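Local coordinates for protein carboxyvinyl-carboxyphosphonate phosphorylmutase (Bacillus anthracis, PDB 4IQD) that belongs to the phosphoenolpyruvate phosphomutase family of TIM-barrel proteins and binds pyruvic acid at several sites, at residues A[113-126]-A[153-167]. Residues are numbered along the deposited sequence; the frame is centred on the assembly and turned at random.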
loop_
_atom_site.group_PDB
_atom_site.type_symbol
_atom_site.label_atom_id
_atom_site.label_comp_id
_atom_site.label_asym_id
_atom_site.label_seq_id
_atom_site.Cartn_x
_atom_site.Cartn_y
_atom_site.Cartn_z
HETATM N N MSE A 113 -13.550 10.258 10.413
HETATM C CA MSE A 113 -14.026 9.632 9.186
HETATM C C MSE A 113 -14.813 10.621 8.325
HETATM O O MSE A 113 -14.714 10.605 7.102
HETATM C CB MSE A 113 -14.866 8.392 9.500
HETATM C CG MSE A 113 -14.097 7.297 10.237
HETATM SE SE MSE A 113 -12.528 6.632 9.273
HETATM C CE MSE A 113 -11.578 5.814 10.761
ATOM N N VAL A 114 -15.589 11.486 8.967
ATOM C CA VAL A 114 -16.326 12.516 8.247
ATOM C C VAL A 114 -15.342 13.495 7.630
ATOM O O VAL A 114 -15.517 13.943 6.495
ATOM C CB VAL A 114 -17.308 13.260 9.171
ATOM C CG1 VAL A 114 -17.801 14.540 8.519
ATOM C CG2 VAL A 114 -18.478 12.356 9.537
ATOM N N GLU A 115 -14.292 13.810 8.380
ATOM C CA GLU A 115 -13.225 14.660 7.876
ATOM C C GLU A 115 -12.561 14.041 6.653
ATOM O O GLU A 115 -12.215 14.743 5.705
ATOM C CB GLU A 115 -12.188 14.923 8.964
ATOM C CG GLU A 115 -12.686 15.830 10.071
ATOM C CD GLU A 115 -11.585 16.228 11.025
ATOM O OE1 GLU A 115 -10.591 15.482 11.125
ATOM O OE2 GLU A 115 -11.708 17.290 11.669
ATOM N N ALA A 116 -12.406 12.722 6.668
ATOM C CA ALA A 116 -11.805 12.014 5.542
ATOM C C ALA A 116 -12.796 11.839 4.395
ATOM O O ALA A 116 -12.464 11.250 3.367
ATOM C CB ALA A 116 -11.268 10.663 5.989
ATOM N N LYS A 117 -14.006 12.362 4.585
ATOM C CA LYS A 117 -15.103 12.235 3.624
ATOM C C LYS A 117 -15.522 10.781 3.439
ATOM O O LYS A 117 -15.966 10.384 2.363
ATOM C CB LYS A 117 -14.753 12.884 2.281
ATOM C CG LYS A 117 -14.356 14.346 2.393
ATOM C CD LYS A 117 -13.387 14.741 1.289
ATOM C CE LYS A 117 -14.087 14.888 -0.047
ATOM N NZ LYS A 117 -14.876 16.151 -0.120
ATOM N N VAL A 118 -15.373 9.991 4.496
ATOM C CA VAL A 118 -15.846 8.617 4.485
ATOM C C VAL A 118 -17.367 8.625 4.402
ATOM O O VAL A 118 -18.026 9.412 5.080
ATOM C CB VAL A 118 -15.391 7.861 5.747
ATOM C CG1 VAL A 118 -16.012 6.493 5.802
ATOM C CG2 VAL A 118 -13.877 7.754 5.776
ATOM N N ALA A 119 -17.917 7.760 3.556
ATOM C CA ALA A 119 -19.361 7.691 3.360
ATOM C C ALA A 119 -20.076 6.857 4.424
ATOM O O ALA A 119 -21.203 7.167 4.798
ATOM C CB ALA A 119 -19.680 7.160 1.975
ATOM N N ALA A 120 -19.417 5.802 4.902
ATOM C CA ALA A 120 -20.024 4.877 5.860
ATOM C C ALA A 120 -18.980 4.178 6.724
ATOM O O ALA A 120 -17.826 4.046 6.329
ATOM C CB ALA A 120 -20.867 3.843 5.131
ATOM N N VAL A 121 -19.396 3.725 7.904
ATOM C CA VAL A 121 -18.506 2.995 8.800
ATOM C C VAL A 121 -19.150 1.719 9.318
ATOM O O VAL A 121 -20.363 1.659 9.519
ATOM C CB VAL A 121 -18.072 3.850 10.008
ATOM C CG1 VAL A 121 -17.101 4.942 9.571
ATOM C CG2 VAL A 121 -19.287 4.441 10.718
ATOM N N GLN A 122 -18.320 0.703 9.530
ATOM C CA GLN A 122 -18.775 -0.570 10.067
ATOM C C GLN A 122 -18.245 -0.770 11.472
ATOM O O GLN A 122 -17.037 -0.821 11.687
ATOM C CB GLN A 122 -18.310 -1.724 9.188
ATOM C CG GLN A 122 -18.466 -3.082 9.843
ATOM C CD GLN A 122 -17.587 -4.138 9.210
ATOM O OE1 GLN A 122 -17.572 -4.303 7.992
ATOM N NE2 GLN A 122 -16.841 -4.859 10.038
ATOM N N ILE A 123 -19.161 -0.891 12.424
ATOM C CA ILE A 123 -18.799 -1.082 13.818
ATOM C C ILE A 123 -19.379 -2.408 14.303
ATOM O O ILE A 123 -20.458 -2.811 13.871
ATOM C CB ILE A 123 -19.293 0.098 14.685
ATOM C CG1 ILE A 123 -18.739 0.013 16.106
ATOM C CG2 ILE A 123 -20.810 0.166 14.708
ATOM C CD1 ILE A 123 -19.238 1.122 16.998
ATOM N N GLU A 124 -18.654 -3.092 15.183
ATOM C CA GLU A 124 -19.024 -4.445 15.587
ATOM C C GLU A 124 -19.219 -4.601 17.092
ATOM O O GLU A 124 -18.727 -3.794 17.881
ATOM C CB GLU A 124 -17.979 -5.446 15.093
ATOM C CG GLU A 124 -16.614 -5.301 15.740
ATOM C CD GLU A 124 -15.534 -6.062 14.992
ATOM O OE1 GLU A 124 -14.570 -6.525 15.636
ATOM O OE2 GLU A 124 -15.647 -6.195 13.755
ATOM N N ASP A 125 -19.940 -5.653 17.477
ATOM C CA ASP A 125 -20.216 -5.929 18.885
ATOM C C ASP A 125 -19.207 -6.881 19.522
ATOM O O ASP A 125 -19.403 -7.338 20.644
ATOM C CB ASP A 125 -21.645 -6.451 19.086
ATOM C CG ASP A 125 -21.949 -7.700 18.268
ATOM O OD1 ASP A 125 -21.045 -8.225 17.588
ATOM O OD2 ASP A 125 -23.109 -8.162 18.319
ATOM N N GLN A 126 -18.132 -7.178 18.803
ATOM C CA GLN A 126 -17.044 -7.959 19.369
ATOM C C GLN A 126 -16.466 -7.199 20.545
ATOM O O GLN A 126 -16.513 -5.971 20.581
ATOM C CB GLN A 126 -15.959 -8.213 18.324
ATOM C CG GLN A 126 -16.175 -9.460 17.488
ATOM C CD GLN A 126 -15.435 -10.664 18.038
ATOM O OE1 GLN A 126 -14.637 -10.543 18.969
ATOM N NE2 GLN A 126 -15.691 -11.832 17.462
ATOM N N ILE A 153 -22.397 7.844 17.555
ATOM C CA ILE A 153 -22.164 8.183 16.160
ATOM C C ILE A 153 -23.282 9.058 15.601
ATOM O O ILE A 153 -23.011 10.121 15.047
ATOM C CB ILE A 153 -21.999 6.929 15.294
ATOM C CG1 ILE A 153 -20.808 6.107 15.785
ATOM C CG2 ILE A 153 -21.802 7.311 13.844
ATOM C CD1 ILE A 153 -20.569 4.849 14.994
ATOM N N LYS A 154 -24.529 8.618 15.761
ATOM C CA LYS A 154 -25.685 9.385 15.296
ATOM C C LYS A 154 -25.689 10.794 15.866
ATOM O O LYS A 154 -26.176 11.730 15.238
ATOM C CB LYS A 154 -27.000 8.701 15.686
ATOM C CG LYS A 154 -27.298 7.396 14.968
ATOM C CD LYS A 154 -27.196 7.538 13.457
ATOM C CE LYS A 154 -28.165 8.562 12.890
ATOM N NZ LYS A 154 -27.896 8.797 11.439
ATOM N N GLU A 155 -25.148 10.932 17.069
ATOM C CA GLU A 155 -25.103 12.221 17.736
ATOM C C GLU A 155 -24.078 13.163 17.114
ATOM O O GLU A 155 -24.396 14.299 16.766
ATOM C CB GLU A 155 -24.802 12.040 19.220
ATOM C CG GLU A 155 -24.709 13.350 19.967
ATOM C CD GLU A 155 -25.922 14.226 19.738
ATOM O OE1 GLU A 155 -27.053 13.702 19.814
ATOM O OE2 GLU A 155 -25.745 15.436 19.474
ATOM N N VAL A 156 -22.847 12.686 16.975
ATOM C CA VAL A 156 -21.752 13.542 16.536
ATOM C C VAL A 156 -21.665 13.630 15.014
ATOM O O VAL A 156 -21.272 14.658 14.467
ATOM C CB VAL A 156 -20.402 13.069 17.114
ATOM C CG1 VAL A 156 -19.295 14.025 16.729
ATOM C CG2 VAL A 156 -20.487 12.966 18.622
ATOM N N ALA A 157 -22.049 12.555 14.334
ATOM C CA ALA A 157 -21.917 12.487 12.882
ATOM C C ALA A 157 -23.171 11.945 12.206
ATOM O O ALA A 157 -23.183 10.801 11.752
ATOM C CB ALA A 157 -20.716 11.634 12.515
ATOM N N PRO A 158 -24.227 12.766 12.121
ATOM C CA PRO A 158 -25.497 12.301 11.550
ATOM C C PRO A 158 -25.409 12.085 10.045
ATOM O O PRO A 158 -26.315 11.498 9.458
ATOM C CB PRO A 158 -26.465 13.451 11.858
ATOM C CG PRO A 158 -25.776 14.289 12.896
ATOM C CD PRO A 158 -24.320 14.154 12.599
ATOM N N SER A 159 -24.328 12.554 9.430
ATOM C CA SER A 159 -24.150 12.428 7.989
ATOM C C SER A 159 -23.452 11.122 7.632
ATOM O O SER A 159 -23.138 10.872 6.473
ATOM C CB SER A 159 -23.350 13.615 7.450
ATOM O OG SER A 159 -22.149 13.791 8.181
ATOM N N LEU A 160 -23.221 10.290 8.639
ATOM C CA LEU A 160 -22.481 9.049 8.460
ATOM C C LEU A 160 -23.409 7.837 8.415
ATOM O O LEU A 160 -24.147 7.574 9.363
ATOM C CB LEU A 160 -21.466 8.885 9.590
ATOM C CG LEU A 160 -20.101 8.302 9.235
ATOM C CD1 LEU A 160 -19.457 9.078 8.093
ATOM C CD2 LEU A 160 -19.205 8.321 10.458
ATOM N N TYR A 161 -23.363 7.107 7.307
ATOM C CA TYR A 161 -24.147 5.891 7.146
ATOM C C TYR A 161 -23.528 4.817 8.024
ATOM O O TYR A 161 -22.316 4.625 8.012
ATOM C CB TYR A 161 -24.122 5.463 5.680
ATOM C CG TYR A 161 -25.135 4.411 5.286
ATOM C CD1 TYR A 161 -26.402 4.770 4.837
ATOM C CD2 TYR A 161 -24.812 3.062 5.325
ATOM C CE1 TYR A 161 -27.324 3.814 4.458
ATOM C CE2 TYR A 161 -25.727 2.099 4.947
ATOM C CZ TYR A 161 -26.981 2.479 4.516
ATOM O OH TYR A 161 -27.890 1.521 4.138
ATOM N N ILE A 162 -24.350 4.129 8.806
ATOM C CA ILE A 162 -23.816 3.160 9.749
ATOM C C ILE A 162 -24.186 1.733 9.410
ATOM O O ILE A 162 -25.364 1.391 9.318
ATOM C CB ILE A 162 -24.309 3.414 11.170
ATOM C CG1 ILE A 162 -24.003 4.845 11.600
ATOM C CG2 ILE A 162 -23.664 2.424 12.117
ATOM C CD1 ILE A 162 -24.528 5.176 12.972
ATOM N N VAL A 163 -23.169 0.899 9.241
ATOM C CA VAL A 163 -23.374 -0.534 9.131
ATOM C C VAL A 163 -22.936 -1.187 10.436
ATOM O O VAL A 163 -21.825 -0.957 10.906
ATOM C CB VAL A 163 -22.578 -1.130 7.955
ATOM C CG1 VAL A 163 -22.677 -2.646 7.960
ATOM C CG2 VAL A 163 -23.076 -0.559 6.635
ATOM N N ALA A 164 -23.818 -1.985 11.032
ATOM C CA ALA A 164 -23.505 -2.648 12.292
ATOM C C ALA A 164 -23.244 -4.140 12.104
ATOM O O ALA A 164 -24.077 -4.864 11.561
ATOM C CB ALA A 164 -24.622 -2.425 13.303
ATOM N N ARG A 165 -22.082 -4.594 12.556
ATOM C CA ARG A 165 -21.726 -6.001 12.455
ATOM C C ARG A 165 -22.004 -6.728 13.759
ATOM O O ARG A 165 -21.714 -6.218 14.837
ATOM C CB ARG A 165 -20.252 -6.162 12.095
ATOM C CG ARG A 165 -19.816 -7.611 11.997
ATOM C CD ARG A 165 -18.316 -7.751 12.117
ATOM N NE ARG A 165 -17.889 -9.136 11.969
ATOM C CZ ARG A 165 -16.974 -9.542 11.098
ATOM N NH1 ARG A 165 -16.380 -8.665 10.302
ATOM N NH2 ARG A 165 -16.644 -10.823 11.029
ATOM N N THR A 166 -22.568 -7.926 13.663
ATOM C CA THR A 166 -22.767 -8.747 14.847
ATOM C C THR A 166 -22.232 -10.161 14.630
ATOM O O THR A 166 -22.475 -10.779 13.595
ATOM C CB THR A 166 -24.249 -8.766 15.299
ATOM O OG1 THR A 166 -24.394 -9.623 16.437
ATOM C CG2 THR A 166 -25.160 -9.249 14.181
ATOM N N ASP A 167 -21.473 -10.658 15.601
ATOM C CA ASP A 167 -20.941 -12.014 15.533
ATOM C C ASP A 167 -21.738 -12.955 16.424
ATOM O O ASP A 167 -21.239 -14.000 16.834
ATOM C CB ASP A 167 -19.467 -12.039 15.942
ATOM C CG ASP A 167 -18.551 -11.508 14.858
ATOM O OD1 ASP A 167 -17.983 -12.325 14.107
ATOM O OD2 ASP A 167 -18.397 -10.273 14.758
#
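The N and O atoms of Val121 and Ile123 hydrogen-bond to Tyr161, Val163 and Arg165 across parallel strands 120-124 and 161-166, with Val121 beside Ile162 and Ile123 beside Ala164; the axes diverge by 28°, and the straightest rung runs from Arg165 N to Ile123 O at 2.7 Å. Asp125 N gives the last rung to Arg165 O, and the Asp125 carboxylate carries the pairing on. A chi1 of 57° tucks that carboxylate over its own backbone: OD2 accepts from Thr166 OG1 at 2.7 Å on its syn side and also bonds to Tyr184 OH, and OD1 takes Asp167 N at 3.2 Å through its syn lone pair.

Arg165, fully extended alongside Glu124, brings its CD 3.5 Å from Glu124 OE2. No guanidinium N-H points at that oxygen, so the attraction is probably one of charge alone. Arg165 NE instead bridges to Asp167 OD2 at 3.1 Å, while Glu195 holds NH2; together they should steady the group whose NH1 makes a weak hydrogen bond to the bound pyruvic acid. Gln122 NE2 lies at the guanidinium edge without bonding to it, while Gln122 OE1 hydrogen-bonds to Tyr54 OH.

At the other end, Leu160 packs between Val114 of helix 103-115 and Val121: CD1 meets Val114 CG2 at 3.7 Å, and CD2 lies 3.9 Å from Val121 CG2, the Leu160 and Val121 side chains crossing at about a right angle.

Helix 143-156 links the strands in a beta-alpha-beta unit of the TIM barrel, its Ile153 facing Val121 and Ile123; strands 92-95 and 191-194 continue the sheet on either side, and helix 14-26 packs on Ala120 and Tyr161.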